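Local coordinates for protein sortase B (Streptococcus pyogenes, PDB 3PSQ) that is a class B sortase involved in pilus assembly, probably acting as a cysteine transpeptidase that joins pilin subunits through an acyl-thioester intermediate, at residues A[85-96]-A[182-192]; A[40-49]-A[102-110]. All blocks are in the same frame, centred on the assembly; numbering follows the deposited sequence.

Contact 1 of 2, residues A[85-96]-A[182-192]; sequences FEDKYSLIYAHH and SRFVALSTCED. With ZN (zinc ion), chain L; ZN (zinc ion), chain R; ACY (acetic acid), chain H; EDO (1,2-ethanediol), chain E.
The His96 ring meets Asp192 at its edge, with CE1 3.2 Å from OD2 and the ring and carboxylate planes 57° apart, while one face of the His95 ring carries CE2 of Tyr93 over its centre. Both histidines follow strand 89-93, which runs parallel to strand 184-190 in the sortase beta-barrel, and Cys190 lies near the C-terminal end of the second strand. His95 and Cys190 are the predicted proton donor/acceptor and acyl-thioester residue, so the strand pair probably presents the catalytic side chains at its C-terminal end. One zinc ion bridges the two ends, bound by His96 ND1, Cys190 SG, Asp192 OD1 and a water. A second zinc ion joins His95 ND1 to an acetate whose other oxygen lies at the edge of the Tyr93 ring.

Ala186 N donates to Ser90 O at 2.8 Å, a rung of the parallel ladder. Ala186 CB packs against the end of Tyr89, whose OH, 3.5 Å away, is hydrogen-bonded to Leu148 O. Thr189 OG1, opposite its own N (chi1 -172°), donates to Ala94 O at 2.8 Å. At the far end, Arg183 NH1 donates to Phe85 O at 2.7 Å, with the oxygen near the guanidinium plane.

Contact 2 of 2, residues A[40-49]-A[102-110]; sequences LTVKGTHIDY and MFGELPNFR
This is a hairpin-to-loop contact at the margin of the sortase beta-barrel: the turn joining antiparallel strands 36-41 and 48-53 packs against the segment that leaves helix 96-102 and forms the 3-10 turn 106-110. The Glu105 carboxylate reaches the backbone N of His46, which donates to OE1 at 2.9 Å on the syn lone pair and more weakly to OE2. OE1 also lies over the centre of one face of the His46 ring, whose plane is 30° from that of the carboxylate. CG of His46 stands between its own N and carbonyl carbon (chi1 60°), folding the ring back under Glu105 and bringing ND1 to the Tyr49 hydroxyl at 3.2 Å.

That hydroxyl donates to Met102 O at 2.5 Å, in the carbonyl plane and on a lone pair. Met102 bends at its last torsion (chi3 71°) and lays CE over one face of the Tyr49 ring, 3.9 Å from the centroid, a CH-pi contact; CA of Ile47 covers the opposite face. Deeper in, Ile47 CD1 meets Leu106 CD2 at 3.8 Å and also touches the Phe103 ring, while Leu40 CD2 comes up at that ring's edge. The turn is braced from within by Thr45, whose OG1 donates to Val42 O and closes an ST turn by accepting from Ile47 N at 2.8 Å.

In the fold
Contact 1 lies about 3 Å from the centre of the chain, measured between centres, and is a pair of neighbouring strands in the barrel sheet; contact 2, about 10 Å out, joins a hairpin turn to a loop at its margin. Regular backbone bonds hold the first, with metal and acetate at its presumed catalytic end. Isolated side-chain-to-backbone bonds and apolar packing hold the second, without a strand ladder. Helix 96-102 runs from one to the other, starting at His96 and ending at Met102. They also touch: Phe103 packs on Ser188 and Thr189 just before Cys190, and Arg110 forms a salt bridge with Glu191, placing the loop of contact 2 beside the predicted active-site cysteine.

Contact 1 of 2, residues A[85-96]-A[182-192]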
loop_
_atom_site.group_PDB
_atom_site.type_symbol
_atom_site.label_atom_id
_atom_site.label_comp_id
_atom_site.label_asym_id
_atom_site.label_seq_id
_atom_site.Cartn_x
_atom_site.Cartn_y
_atom_site.Cartn_z
ATOM N N PHE A 85 2.823 -5.445 -10.408
ATOM C CA PHE A 85 3.756 -4.671 -9.567
ATOM C C PHE A 85 5.060 -4.320 -10.294
ATOM O O PHE A 85 6.100 -4.239 -9.654
ATOM C CB PHE A 85 4.010 -5.360 -8.206
ATOM C CG PHE A 85 2.782 -5.351 -7.295
ATOM C CD1 PHE A 85 2.583 -4.326 -6.385
ATOM C CD2 PHE A 85 1.780 -6.305 -7.443
ATOM C CE1 PHE A 85 1.450 -4.271 -5.615
ATOM C CE2 PHE A 85 0.630 -6.256 -6.656
ATOM C CZ PHE A 85 0.470 -5.237 -5.752
ATOM N N GLU A 86 4.971 -4.121 -11.622
ATOM C CA GLU A 86 6.101 -3.762 -12.521
ATOM C C GLU A 86 6.412 -2.262 -12.521
ATOM O O GLU A 86 7.512 -1.836 -12.886
ATOM C CB GLU A 86 5.770 -4.113 -13.988
ATOM C CG GLU A 86 5.785 -5.593 -14.406
ATOM C CD GLU A 86 5.244 -5.785 -15.826
ATOM O OE1 GLU A 86 5.744 -5.114 -16.772
ATOM O OE2 GLU A 86 4.313 -6.594 -16.003
ATOM N N ASP A 87 5.416 -1.445 -12.166
ATOM C CA ASP A 87 5.567 0.009 -12.154
ATOM C C ASP A 87 6.591 0.448 -11.143
ATOM O O ASP A 87 6.947 -0.317 -10.235
ATOM C CB ASP A 87 4.236 0.682 -11.839
ATOM C CG ASP A 87 3.239 0.521 -12.944
ATOM O OD1 ASP A 87 3.647 0.191 -14.074
ATOM O OD2 ASP A 87 2.042 0.713 -12.703
ATOM N N LYS A 88 7.087 1.669 -11.306
ATOM C CA LYS A 88 8.033 2.228 -10.329
ATOM C C LYS A 88 7.431 2.337 -8.932
ATOM O O LYS A 88 8.136 2.276 -7.924
ATOM C CB LYS A 88 8.483 3.630 -10.748
ATOM C CG LYS A 88 9.494 3.619 -11.884
ATOM C CD LYS A 88 10.904 3.240 -11.347
ATOM C CE LYS A 88 11.861 2.876 -12.490
ATOM N NZ LYS A 88 11.918 3.978 -13.506
ATOM N N TYR A 89 6.126 2.531 -8.893
ATOM C CA TYR A 89 5.447 2.914 -7.672
ATOM C C TYR A 89 4.024 2.382 -7.690
ATOM O O TYR A 89 3.164 2.849 -8.463
ATOM C CB TYR A 89 5.419 4.429 -7.577
ATOM C CG TYR A 89 4.817 4.992 -6.330
ATOM C CD1 TYR A 89 5.553 5.062 -5.168
ATOM C CD2 TYR A 89 3.519 5.515 -6.326
ATOM C CE1 TYR A 89 5.023 5.606 -4.011
ATOM C CE2 TYR A 89 2.976 6.080 -5.167
ATOM C CZ TYR A 89 3.745 6.135 -4.010
ATOM O OH TYR A 89 3.261 6.688 -2.837
ATOM N N SER A 90 3.805 1.378 -6.858
ATOM C CA SER A 90 2.502 0.783 -6.714
ATOM C C SER A 90 1.898 1.267 -5.395
ATOM O O SER A 90 2.511 1.126 -4.329
ATOM C CB SER A 90 2.608 -0.731 -6.774
ATOM O OG SER A 90 3.144 -1.134 -8.034
ATOM N N LEU A 91 0.709 1.873 -5.496
ATOM C CA LEU A 91 0.008 2.447 -4.347
ATOM C C LEU A 91 -1.185 1.563 -3.963
ATOM O O LEU A 91 -2.132 1.314 -4.765
ATOM C CB LEU A 91 -0.448 3.872 -4.642
ATOM C CG LEU A 91 -1.187 4.591 -3.502
ATOM C CD1 LEU A 91 -0.366 4.762 -2.179
ATOM C CD2 LEU A 91 -1.714 5.904 -4.017
ATOM N N ILE A 92 -1.084 1.032 -2.760
ATOM C CA ILE A 92 -2.177 0.288 -2.154
ATOM C C ILE A 92 -2.810 1.184 -1.071
ATOM O O ILE A 92 -2.141 1.668 -0.148
ATOM C CB ILE A 92 -1.705 -1.057 -1.559
ATOM C CG1 ILE A 92 -1.135 -1.939 -2.680
ATOM C CG2 ILE A 92 -2.875 -1.751 -0.820
ATOM C CD1 ILE A 92 -0.618 -3.318 -2.250
ATOM N N TYR A 93 -4.097 1.434 -1.230
ATOM C CA TYR A 93 -4.779 2.466 -0.478
ATOM C C TYR A 93 -6.044 1.892 0.175
ATOM O O TYR A 93 -6.585 0.851 -0.266
ATOM C CB TYR A 93 -5.141 3.636 -1.452
ATOM C CG TYR A 93 -5.584 4.880 -0.755
ATOM C CD1 TYR A 93 -4.660 5.755 -0.209
ATOM C CD2 TYR A 93 -6.951 5.157 -0.602
ATOM C CE1 TYR A 93 -5.058 6.895 0.487
ATOM C CE2 TYR A 93 -7.362 6.295 0.083
ATOM C CZ TYR A 93 -6.420 7.166 0.621
ATOM O OH TYR A 93 -6.831 8.310 1.301
ATOM N N ALA A 94 -6.474 2.529 1.266
ATOM C CA ALA A 94 -7.807 2.273 1.858
ATOM C C ALA A 94 -8.462 3.602 2.161
ATOM O O ALA A 94 -7.804 4.504 2.658
ATOM C CB ALA A 94 -7.730 1.386 3.138
ATOM N N HIS A 95 -9.738 3.741 1.796
ATOM C CA HIS A 95 -10.512 4.899 2.206
ATOM C C HIS A 95 -10.784 4.865 3.715
ATOM O O HIS A 95 -10.401 3.924 4.422
ATOM C CB HIS A 95 -11.827 4.976 1.406
ATOM C CG HIS A 95 -11.629 5.448 0.000
ATOM N ND1 HIS A 95 -11.543 6.787 -0.326
ATOM C CD2 HIS A 95 -11.484 4.765 -1.161
ATOM C CE1 HIS A 95 -11.353 6.906 -1.627
ATOM N NE2 HIS A 95 -11.291 5.697 -2.150
ATOM N N HIS A 96 -11.431 5.907 4.213
ATOM C CA HIS A 96 -11.560 6.080 5.655
ATOM C C HIS A 96 -12.054 4.852 6.412
ATOM O O HIS A 96 -11.427 4.444 7.400
ATOM C CB HIS A 96 -12.449 7.306 5.957
ATOM C CG HIS A 96 -12.944 7.380 7.375
ATOM N ND1 HIS A 96 -12.183 7.897 8.400
ATOM C CD2 HIS A 96 -14.143 7.063 7.921
ATOM C CE1 HIS A 96 -12.884 7.882 9.527
ATOM N NE2 HIS A 96 -14.076 7.376 9.263
ATOM N N SER A 182 15.044 0.137 -9.443
ATOM C CA SER A 182 14.281 -0.160 -8.205
ATOM C C SER A 182 12.793 0.165 -8.291
ATOM O O SER A 182 12.406 1.212 -8.801
ATOM C CB SER A 182 14.871 0.595 -6.998
ATOM O OG SER A 182 16.146 0.086 -6.639
ATOM N N ARG A 183 11.959 -0.730 -7.778
ATOM C CA ARG A 183 10.511 -0.488 -7.722
ATOM C C ARG A 183 10.003 -0.323 -6.284
ATOM O O ARG A 183 10.515 -0.925 -5.335
ATOM C CB ARG A 183 9.736 -1.618 -8.397
ATOM C CG ARG A 183 10.004 -1.818 -9.881
ATOM C CD ARG A 183 9.249 -3.075 -10.344
ATOM N NE ARG A 183 10.050 -4.268 -10.108
ATOM C CZ ARG A 183 9.593 -5.497 -9.865
ATOM N NH1 ARG A 183 8.293 -5.765 -9.809
ATOM N NH2 ARG A 183 10.469 -6.483 -9.669
ATOM N N PHE A 184 8.939 0.450 -6.138
ATOM C CA PHE A 184 8.453 0.824 -4.810
ATOM C C PHE A 184 7.005 0.404 -4.605
ATOM O O PHE A 184 6.273 0.213 -5.559
ATOM C CB PHE A 184 8.641 2.318 -4.626
ATOM C CG PHE A 184 10.073 2.753 -4.771
ATOM C CD1 PHE A 184 10.927 2.752 -3.673
ATOM C CD2 PHE A 184 10.587 3.134 -6.018
ATOM C CE1 PHE A 184 12.260 3.131 -3.811
ATOM C CE2 PHE A 184 11.921 3.532 -6.148
ATOM C CZ PHE A 184 12.752 3.528 -5.033
ATOM N N VAL A 185 6.628 0.190 -3.354
ATOM C CA VAL A 185 5.248 -0.151 -3.002
ATOM C C VAL A 185 4.903 0.597 -1.731
ATOM O O VAL A 185 5.661 0.577 -0.738
ATOM C CB VAL A 185 4.975 -1.667 -2.802
ATOM C CG1 VAL A 185 3.498 -1.870 -2.526
ATOM C CG2 VAL A 185 5.310 -2.442 -4.013
ATOM N N ALA A 186 3.771 1.290 -1.798
ATOM C CA ALA A 186 3.308 2.126 -0.720
ATOM C C ALA A 186 1.950 1.594 -0.250
ATOM O O ALA A 186 1.132 1.131 -1.056
ATOM C CB ALA A 186 3.186 3.561 -1.208
ATOM N N LEU A 187 1.760 1.592 1.057
ATOM C CA LEU A 187 0.487 1.269 1.679
ATOM C C LEU A 187 0.062 2.522 2.448
ATOM O O LEU A 187 0.847 3.095 3.202
ATOM C CB LEU A 187 0.614 0.110 2.671
ATOM C CG LEU A 187 1.549 -1.055 2.393
ATOM C CD1 LEU A 187 1.741 -1.866 3.716
ATOM C CD2 LEU A 187 0.978 -1.907 1.264
ATOM N N SER A 188 -1.197 2.907 2.291
ATOM C CA SER A 188 -1.650 4.195 2.789
ATOM C C SER A 188 -3.144 4.227 3.185
ATOM O O SER A 188 -3.998 3.536 2.595
ATOM C CB SER A 188 -1.401 5.249 1.700
ATOM O OG SER A 188 -1.592 6.559 2.198
ATOM N N THR A 189 -3.446 5.078 4.162
ATOM C CA THR A 189 -4.796 5.434 4.459
ATOM C C THR A 189 -4.810 6.780 5.190
ATOM O O THR A 189 -3.803 7.488 5.208
ATOM C CB THR A 189 -5.554 4.292 5.225
ATOM O OG1 THR A 189 -6.938 4.639 5.313
ATOM C CG2 THR A 189 -4.960 4.042 6.597
ATOM N N CYS A 190 -5.961 7.141 5.757
ATOM C CA CYS A 190 -6.060 8.362 6.543
ATOM C C CYS A 190 -5.402 8.243 7.925
ATOM O O CYS A 190 -5.120 7.162 8.422
ATOM C CB CYS A 190 -7.520 8.751 6.721
ATOM S SG CYS A 190 -8.501 7.499 7.574
ATOM N N GLU A 191 -5.161 9.389 8.534
ATOM C CA GLU A 191 -4.792 9.428 9.928
ATOM C C GLU A 191 -5.699 10.485 10.566
ATOM O O GLU A 191 -5.372 11.670 10.546
ATOM C CB GLU A 191 -3.307 9.769 10.056
ATOM C CG GLU A 191 -2.704 9.534 11.420
ATOM C CD GLU A 191 -1.256 9.083 11.312
ATOM O OE1 GLU A 191 -0.542 9.590 10.400
ATOM O OE2 GLU A 191 -0.833 8.218 12.136
ATOM N N ASP A 192 -6.846 10.056 11.101
ATOM C CA ASP A 192 -7.902 10.988 11.574
ATOM C C ASP A 192 -7.540 11.890 12.763
ATOM O O ASP A 192 -8.388 12.670 13.209
ATOM C CB ASP A 192 -9.204 10.254 11.925
ATOM C CG ASP A 192 -9.732 9.419 10.785
ATOM O OD1 ASP A 192 -9.833 9.919 9.627
ATOM O OD2 ASP A 192 -10.040 8.239 11.056
HETATM ZN ZN ZN L . -10.316 8.713 8.168
HETATM ZN ZN ZN R . -12.093 8.384 0.629
HETATM C C ACY H . -9.943 8.611 2.311
HETATM O O ACY H . -9.282 8.738 1.227
HETATM O OXT ACY H . -11.186 8.448 2.327
HETATM C CH3 ACY H . -9.207 8.575 3.629
HETATM C C1 EDO E . -6.160 3.934 10.055
HETATM O O1 EDO E . -6.978 4.575 11.032
HETATM C C2 EDO E . -4.680 4.223 10.333
HETATM O O2 EDO E . -4.428 5.588 10.748
HETATM O O HOH W 1 5.800 -1.115 -7.689
HETATM O O HOH W 2 -10.752 10.497 6.831
#

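Contact 2 of 2, residues A[40-49]-A[102-110]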
loop_
_atom_site.group_PDB
_atom_site.type_symbol
_atom_site.label_atom_id
_atom_site.label_comp_id
_atom_site.label_asym_id
_atom_site.label_seq_id
_atom_site.Cartn_x
_atom_site.Cartn_y
_atom_site.Cartn_z
ATOM N N LEU A 40 -1.787 -9.516 0.351
ATOM C CA LEU A 40 -0.819 -8.710 1.080
ATOM C C LEU A 40 -0.661 -9.193 2.527
ATOM O O LEU A 40 -1.647 -9.407 3.235
ATOM C CB LEU A 40 -1.268 -7.254 1.071
ATOM C CG LEU A 40 -0.548 -6.264 1.972
ATOM C CD1 LEU A 40 0.837 -5.905 1.428
ATOM C CD2 LEU A 40 -1.392 -4.975 2.164
ATOM N N THR A 41 0.580 -9.335 2.965
ATOM C CA THR A 41 0.898 -9.756 4.317
ATOM C C THR A 41 1.934 -8.807 4.897
ATOM O O THR A 41 2.923 -8.490 4.249
ATOM C CB THR A 41 1.378 -11.220 4.341
ATOM O OG1 THR A 41 0.323 -12.064 3.847
ATOM C CG2 THR A 41 1.681 -11.667 5.759
ATOM N N VAL A 42 1.676 -8.281 6.090
ATOM C CA VAL A 42 2.668 -7.447 6.760
ATOM C C VAL A 42 2.882 -8.049 8.141
ATOM O O VAL A 42 2.064 -7.875 9.044
ATOM C CB VAL A 42 2.249 -5.963 6.911
ATOM C CG1 VAL A 42 3.394 -5.135 7.573
ATOM C CG2 VAL A 42 1.839 -5.371 5.569
ATOM N N LYS A 43 3.969 -8.810 8.274
ATOM C CA LYS A 43 4.412 -9.386 9.557
ATOM C C LYS A 43 4.503 -8.332 10.629
ATOM O O LYS A 43 5.059 -7.248 10.414
ATOM C CB LYS A 43 5.800 -10.064 9.388
ATOM C CG LYS A 43 5.770 -11.584 9.141
ATOM C CD LYS A 43 7.207 -12.154 8.789
ATOM C CE LYS A 43 8.126 -12.394 10.030
ATOM N NZ LYS A 43 9.571 -12.785 9.645
ATOM N N GLY A 44 3.983 -8.666 11.806
ATOM C CA GLY A 44 4.001 -7.726 12.924
ATOM C C GLY A 44 2.655 -7.011 13.022
ATOM O O GLY A 44 2.446 -6.171 13.902
ATOM N N THR A 45 1.744 -7.351 12.117
ATOM C CA THR A 45 0.406 -6.774 12.130
ATOM C C THR A 45 -0.515 -7.900 11.769
ATOM O O THR A 45 -0.059 -8.994 11.377
ATOM C CB THR A 45 0.217 -5.705 11.026
ATOM O OG1 THR A 45 0.183 -6.342 9.736
ATOM C CG2 THR A 45 1.298 -4.613 11.077
ATOM N N HIS A 46 -1.815 -7.624 11.847
ATOM C CA HIS A 46 -2.767 -8.548 11.306
ATOM C C HIS A 46 -3.131 -8.207 9.860
ATOM O O HIS A 46 -4.109 -8.729 9.339
ATOM C CB HIS A 46 -4.019 -8.725 12.223
ATOM C CG HIS A 46 -4.800 -7.470 12.472
ATOM N ND1 HIS A 46 -5.479 -6.796 11.473
ATOM C CD2 HIS A 46 -5.067 -6.806 13.623
ATOM C CE1 HIS A 46 -6.079 -5.740 11.991
ATOM N NE2 HIS A 46 -5.872 -5.744 13.300
ATOM N N ILE A 47 -2.323 -7.394 9.186
ATOM C CA ILE A 47 -2.543 -7.169 7.756
ATOM C C ILE A 47 -2.185 -8.413 6.963
ATOM O O ILE A 47 -1.037 -8.797 6.875
ATOM C CB ILE A 47 -1.773 -5.942 7.226
ATOM C CG1 ILE A 47 -2.212 -4.704 7.994
ATOM C CG2 ILE A 47 -1.907 -5.852 5.713
ATOM C CD1 ILE A 47 -1.270 -3.547 7.926
ATOM N N ASP A 48 -3.205 -9.053 6.415
ATOM C CA ASP A 48 -3.058 -10.351 5.787
ATOM C C ASP A 48 -4.323 -10.467 4.945
ATOM O O ASP A 48 -5.294 -11.080 5.352
ATOM C CB ASP A 48 -3.004 -11.419 6.887
ATOM C CG ASP A 48 -2.727 -12.820 6.360
ATOM O OD1 ASP A 48 -2.259 -12.981 5.200
ATOM O OD2 ASP A 48 -2.993 -13.750 7.151
ATOM N N TYR A 49 -4.320 -9.846 3.776
ATOM C CA TYR A 49 -5.587 -9.630 3.087
ATOM C C TYR A 49 -5.494 -9.801 1.606
ATOM O O TYR A 49 -4.466 -9.458 1.008
ATOM C CB TYR A 49 -6.111 -8.202 3.310
ATOM C CG TYR A 49 -6.132 -7.695 4.721
ATOM C CD1 TYR A 49 -6.668 -8.457 5.794
ATOM C CD2 TYR A 49 -5.655 -6.425 4.983
ATOM C CE1 TYR A 49 -6.686 -7.883 7.105
ATOM C CE2 TYR A 49 -5.657 -5.892 6.232
ATOM C CZ TYR A 49 -6.169 -6.588 7.284
ATOM O OH TYR A 49 -6.080 -5.906 8.509
ATOM N N MET A 102 -9.039 -2.124 8.425
ATOM C CA MET A 102 -8.013 -3.055 7.978
ATOM C C MET A 102 -6.565 -2.595 8.165
ATOM O O MET A 102 -5.680 -3.422 8.406
ATOM C CB MET A 102 -8.278 -3.489 6.534
ATOM C CG MET A 102 -9.657 -4.096 6.348
ATOM S SD MET A 102 -10.165 -4.238 4.615
ATOM C CE MET A 102 -9.071 -5.554 4.073
ATOM N N PHE A 103 -6.343 -1.288 8.079
ATOM C CA PHE A 103 -5.021 -0.680 8.178
ATOM C C PHE A 103 -4.872 0.106 9.474
ATOM O O PHE A 103 -4.133 1.080 9.507
ATOM C CB PHE A 103 -4.781 0.296 6.991
ATOM C CG PHE A 103 -4.270 -0.366 5.682
ATOM C CD1 PHE A 103 -3.896 -1.686 5.627
ATOM C CD2 PHE A 103 -4.108 0.406 4.513
ATOM C CE1 PHE A 103 -3.382 -2.272 4.405
ATOM C CE2 PHE A 103 -3.639 -0.161 3.297
ATOM C CZ PHE A 103 -3.262 -1.500 3.258
ATOM N N GLY A 104 -5.607 -0.261 10.525
ATOM C CA GLY A 104 -5.501 0.472 11.784
ATOM C C GLY A 104 -4.117 0.369 12.422
ATOM O O GLY A 104 -3.762 1.190 13.256
ATOM N N GLU A 105 -3.339 -0.664 12.078
ATOM C CA GLU A 105 -1.991 -0.799 12.667
ATOM C C GLU A 105 -0.877 -0.014 11.974
ATOM O O GLU A 105 0.232 0.097 12.523
ATOM C CB GLU A 105 -1.581 -2.261 12.705
ATOM C CG GLU A 105 -2.453 -3.117 13.628
ATOM C CD GLU A 105 -2.390 -4.575 13.262
ATOM O OE1 GLU A 105 -2.875 -4.951 12.196
ATOM O OE2 GLU A 105 -1.855 -5.378 14.036
ATOM N N LEU A 106 -1.135 0.548 10.786
ATOM C CA LEU A 106 -0.056 1.250 10.048
ATOM C C LEU A 106 0.686 2.291 10.919
ATOM O O LEU A 106 1.904 2.414 10.810
ATOM C CB LEU A 106 -0.538 1.858 8.722
ATOM C CG LEU A 106 -0.841 0.908 7.557
ATOM C CD1 LEU A 106 -1.122 1.668 6.259
ATOM C CD2 LEU A 106 0.278 -0.124 7.360
ATOM N N PRO A 107 -0.041 3.036 11.770
ATOM C CA PRO A 107 0.651 4.042 12.566
ATOM C C PRO A 107 1.674 3.466 13.578
ATOM O O PRO A 107 2.409 4.233 14.196
ATOM C CB PRO A 107 -0.486 4.770 13.310
ATOM C CG PRO A 107 -1.676 4.506 12.524
ATOM C CD PRO A 107 -1.503 3.159 11.876
ATOM N N ASN A 108 1.694 2.154 13.767
ATOM C CA ASN A 108 2.756 1.564 14.602
ATOM C C ASN A 108 4.124 1.831 13.990
ATOM O O ASN A 108 5.120 1.866 14.692
ATOM C CB ASN A 108 2.556 0.053 14.793
ATOM C CG ASN A 108 1.313 -0.262 15.628
ATOM O OD1 ASN A 108 0.835 0.590 16.367
ATOM N ND2 ASN A 108 0.782 -1.472 15.490
ATOM N N PHE A 109 4.166 2.025 12.674
ATOM C CA PHE A 109 5.420 2.306 11.992
ATOM C C PHE A 109 6.007 3.675 12.303
ATOM O O PHE A 109 7.125 3.978 11.895
ATOM C CB PHE A 109 5.266 2.101 10.495
ATOM C CG PHE A 109 5.184 0.662 10.101
ATOM C CD1 PHE A 109 6.331 -0.118 10.030
ATOM C CD2 PHE A 109 3.970 0.076 9.818
ATOM C CE1 PHE A 109 6.261 -1.477 9.666
ATOM C CE2 PHE A 109 3.899 -1.245 9.455
ATOM C CZ PHE A 109 5.051 -2.032 9.368
ATOM N N ARG A 110 5.244 4.500 13.019
ATOM C CA ARG A 110 5.726 5.782 13.525
ATOM C C ARG A 110 6.668 5.561 14.706
ATOM O O ARG A 110 7.482 6.434 15.022
ATOM C CB ARG A 110 4.560 6.674 13.971
ATOM C CG ARG A 110 3.548 7.036 12.853
ATOM C CD ARG A 110 2.280 7.759 13.388
ATOM N NE ARG A 110 2.650 9.112 13.758
ATOM C CZ ARG A 110 2.531 10.168 12.954
ATOM N NH1 ARG A 110 1.989 10.045 11.746
ATOM N NH2 ARG A 110 2.944 11.360 13.363
#